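Local coordinates for esterase (uncultured bacterium FLS12, PDB 4RGY), which hydrolyses esters as a low-temperature-active alkaline enzyme, probably through the serine nucleophile of an alpha/beta-hydrolase fold, at residues A[3-8]-A[20-25]. Numbering follows the deposited sequence.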
loop_
_atom_site.group_PDB
_atom_site.type_symbol
_atom_site.label_atom_id
_atom_site.label_comp_id
_atom_site.label_asym_id
_atom_site.label_seq_id
_atom_site.Cartn_x
_atom_site.Cartn_y
_atom_site.Cartn_z
ATOM N N ALA A 3 10.691 8.049 -6.261
ATOM C CA ALA A 3 9.435 8.014 -5.535
ATOM C C ALA A 3 8.665 6.779 -6.008
ATOM O O ALA A 3 8.618 6.484 -7.211
ATOM C CB ALA A 3 8.651 9.268 -5.807
ATOM N N LEU A 4 8.054 6.069 -5.058
ATOM C CA LEU A 4 7.304 4.845 -5.325
ATOM C C LEU A 4 5.806 5.091 -5.195
ATOM O O LEU A 4 5.351 5.676 -4.212
ATOM C CB LEU A 4 7.738 3.760 -4.332
ATOM C CG LEU A 4 6.954 2.444 -4.351
ATOM C CD1 LEU A 4 7.222 1.690 -5.620
ATOM C CD2 LEU A 4 7.302 1.581 -3.147
ATOM N N PHE A 5 5.043 4.655 -6.192
ATOM C CA PHE A 5 3.605 4.861 -6.174
ATOM C C PHE A 5 2.890 3.544 -6.328
ATOM O O PHE A 5 3.107 2.813 -7.301
ATOM C CB PHE A 5 3.180 5.799 -7.308
ATOM C CG PHE A 5 3.852 7.128 -7.260
ATOM C CD1 PHE A 5 5.095 7.310 -7.838
ATOM C CD2 PHE A 5 3.250 8.200 -6.622
ATOM C CE1 PHE A 5 5.735 8.538 -7.772
ATOM C CE2 PHE A 5 3.878 9.433 -6.561
ATOM C CZ PHE A 5 5.126 9.604 -7.134
ATOM N N GLN A 6 2.019 3.242 -5.373
ATOM C CA GLN A 6 1.078 2.155 -5.537
ATOM C C GLN A 6 -0.238 2.795 -5.957
ATOM O O GLN A 6 -0.801 3.626 -5.241
ATOM C CB GLN A 6 0.937 1.362 -4.241
ATOM C CG GLN A 6 2.254 0.710 -3.785
ATOM C CD GLN A 6 2.766 -0.393 -4.709
ATOM O OE1 GLN A 6 2.056 -0.874 -5.592
ATOM N NE2 GLN A 6 4.013 -0.801 -4.497
ATOM N N CYS A 7 -0.700 2.432 -7.144
ATOM C CA CYS A 7 -1.799 3.128 -7.796
ATOM C C CYS A 7 -2.987 2.211 -7.942
ATOM O O CYS A 7 -2.896 1.172 -8.610
ATOM C CB CYS A 7 -1.367 3.566 -9.203
ATOM S SG CYS A 7 0.289 4.308 -9.321
ATOM N N ASP A 8 -4.110 2.592 -7.344
ATOM C CA ASP A 8 -5.352 1.850 -7.479
ATOM C C ASP A 8 -6.311 2.687 -8.314
ATOM O O ASP A 8 -6.802 3.726 -7.863
ATOM C CB ASP A 8 -5.943 1.542 -6.108
ATOM C CG ASP A 8 -5.007 0.730 -5.256
ATOM O OD1 ASP A 8 -4.419 -0.226 -5.789
ATOM O OD2 ASP A 8 -4.839 1.061 -4.062
ATOM N N MET A 20 -1.383 -0.738 -10.257
ATOM C CA MET A 20 -0.044 -0.811 -10.836
ATOM C C MET A 20 0.951 -0.185 -9.870
ATOM O O MET A 20 0.579 0.580 -8.969
ATOM C CB MET A 20 0.022 -0.090 -12.182
ATOM C CG MET A 20 -0.185 1.410 -12.096
ATOM S SD MET A 20 -0.029 2.133 -13.736
ATOM C CE MET A 20 -0.769 3.739 -13.458
ATOM N N THR A 21 2.230 -0.519 -10.049
ATOM C CA THR A 21 3.302 0.099 -9.282
ATOM C C THR A 21 4.107 0.961 -10.231
ATOM O O THR A 21 4.443 0.517 -11.327
ATOM C CB THR A 21 4.231 -0.975 -8.705
ATOM O OG1 THR A 21 3.457 -1.886 -7.909
ATOM C CG2 THR A 21 5.326 -0.354 -7.861
ATOM N N VAL A 22 4.399 2.190 -9.825
ATOM C CA VAL A 22 5.181 3.103 -10.651
ATOM C C VAL A 22 6.342 3.652 -9.836
ATOM O O VAL A 22 6.175 4.036 -8.676
ATOM C CB VAL A 22 4.303 4.268 -11.177
ATOM C CG1 VAL A 22 5.147 5.340 -11.843
ATOM C CG2 VAL A 22 3.243 3.740 -12.145
ATOM N N ILE A 23 7.530 3.685 -10.433
ATOM C CA ILE A 23 8.619 4.422 -9.806
ATOM C C ILE A 23 9.050 5.576 -10.701
ATOM O O ILE A 23 9.185 5.416 -11.918
ATOM C CB ILE A 23 9.802 3.532 -9.405
ATOM C CG1 ILE A 23 10.209 2.608 -10.532
ATOM C CG2 ILE A 23 9.450 2.698 -8.181
ATOM C CD1 ILE A 23 11.392 1.713 -10.164
ATOM N N LEU A 24 9.209 6.745 -10.080
ATOM C CA LEU A 24 9.511 7.990 -10.778
ATOM C C LEU A 24 10.775 8.577 -10.201
ATOM O O LEU A 24 10.954 8.578 -8.985
ATOM C CB LEU A 24 8.423 9.030 -10.508
ATOM C CG LEU A 24 7.170 9.255 -11.328
ATOM C CD1 LEU A 24 6.524 10.569 -10.863
ATOM C CD2 LEU A 24 7.483 9.293 -12.820
ATOM N N PRO A 25 11.644 9.122 -11.059
ATOM C CA PRO A 25 12.745 9.914 -10.517
ATOM C C PRO A 25 12.205 11.161 -9.827
ATOM O O PRO A 25 11.240 11.753 -10.310
ATOM C CB PRO A 25 13.538 10.309 -11.770
ATOM C CG PRO A 25 13.121 9.307 -12.834
ATOM C CD PRO A 25 11.692 9.009 -12.528
#
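Gln6 and Thr21 sit opposite each other in a non-hydrogen-bonded pair, their side chains side by side and pointing the same way. The glutamine chain is bent at chi2 (-67°), which places CD, and its OE1 comes within 2.9 Å of Thr21 OG1. That hydroxyl also hydrogen-bonds to the carbonyl oxygen of His56. The Leu4 side chain crosses those of Thr21 and Ile23 obliquely, its CD1 3.6 Å from Thr21 CG2 and also against Ile23 CG2. CG of Leu4 stands anti to the backbone N (chi1 173°), and chi2 of 69° then places CD1 against the two methyls. An alanine in place of Gln6 removes the amide, and would probably leave Thr21 OG1 without its partner on this strand and open a gap beside the Thr21 methyl.

The two strands form an antiparallel hairpin at one end of the alpha/beta-hydrolase sheet. Strand 20-25 is hydrogen-bonded on its inner side to strand 75-79, antiparallel, while Leu4 to Asp8 pair antiparallel with a strand of the second subunit, carrying the sheet across the interface. Six backbone hydrogen bonds zip the hairpin at Ala3-Leu24, Phe5-Val22 and Cys7-Met20.

On the other face Phe5 leads. Val22 O lies in the plane of its ring, at the edge, 3.5 Å from CD1, while CE1 meets Leu24 CD1 at 3.8 Å. Phe111 packs against this ring from the same chain, and Phe110 of the second subunit meets it edge-to-face. Farther along, Cys7 CB rests 3.8 Å from Met20 CG, and its SG lies 4.1 Å from Val22 CG2.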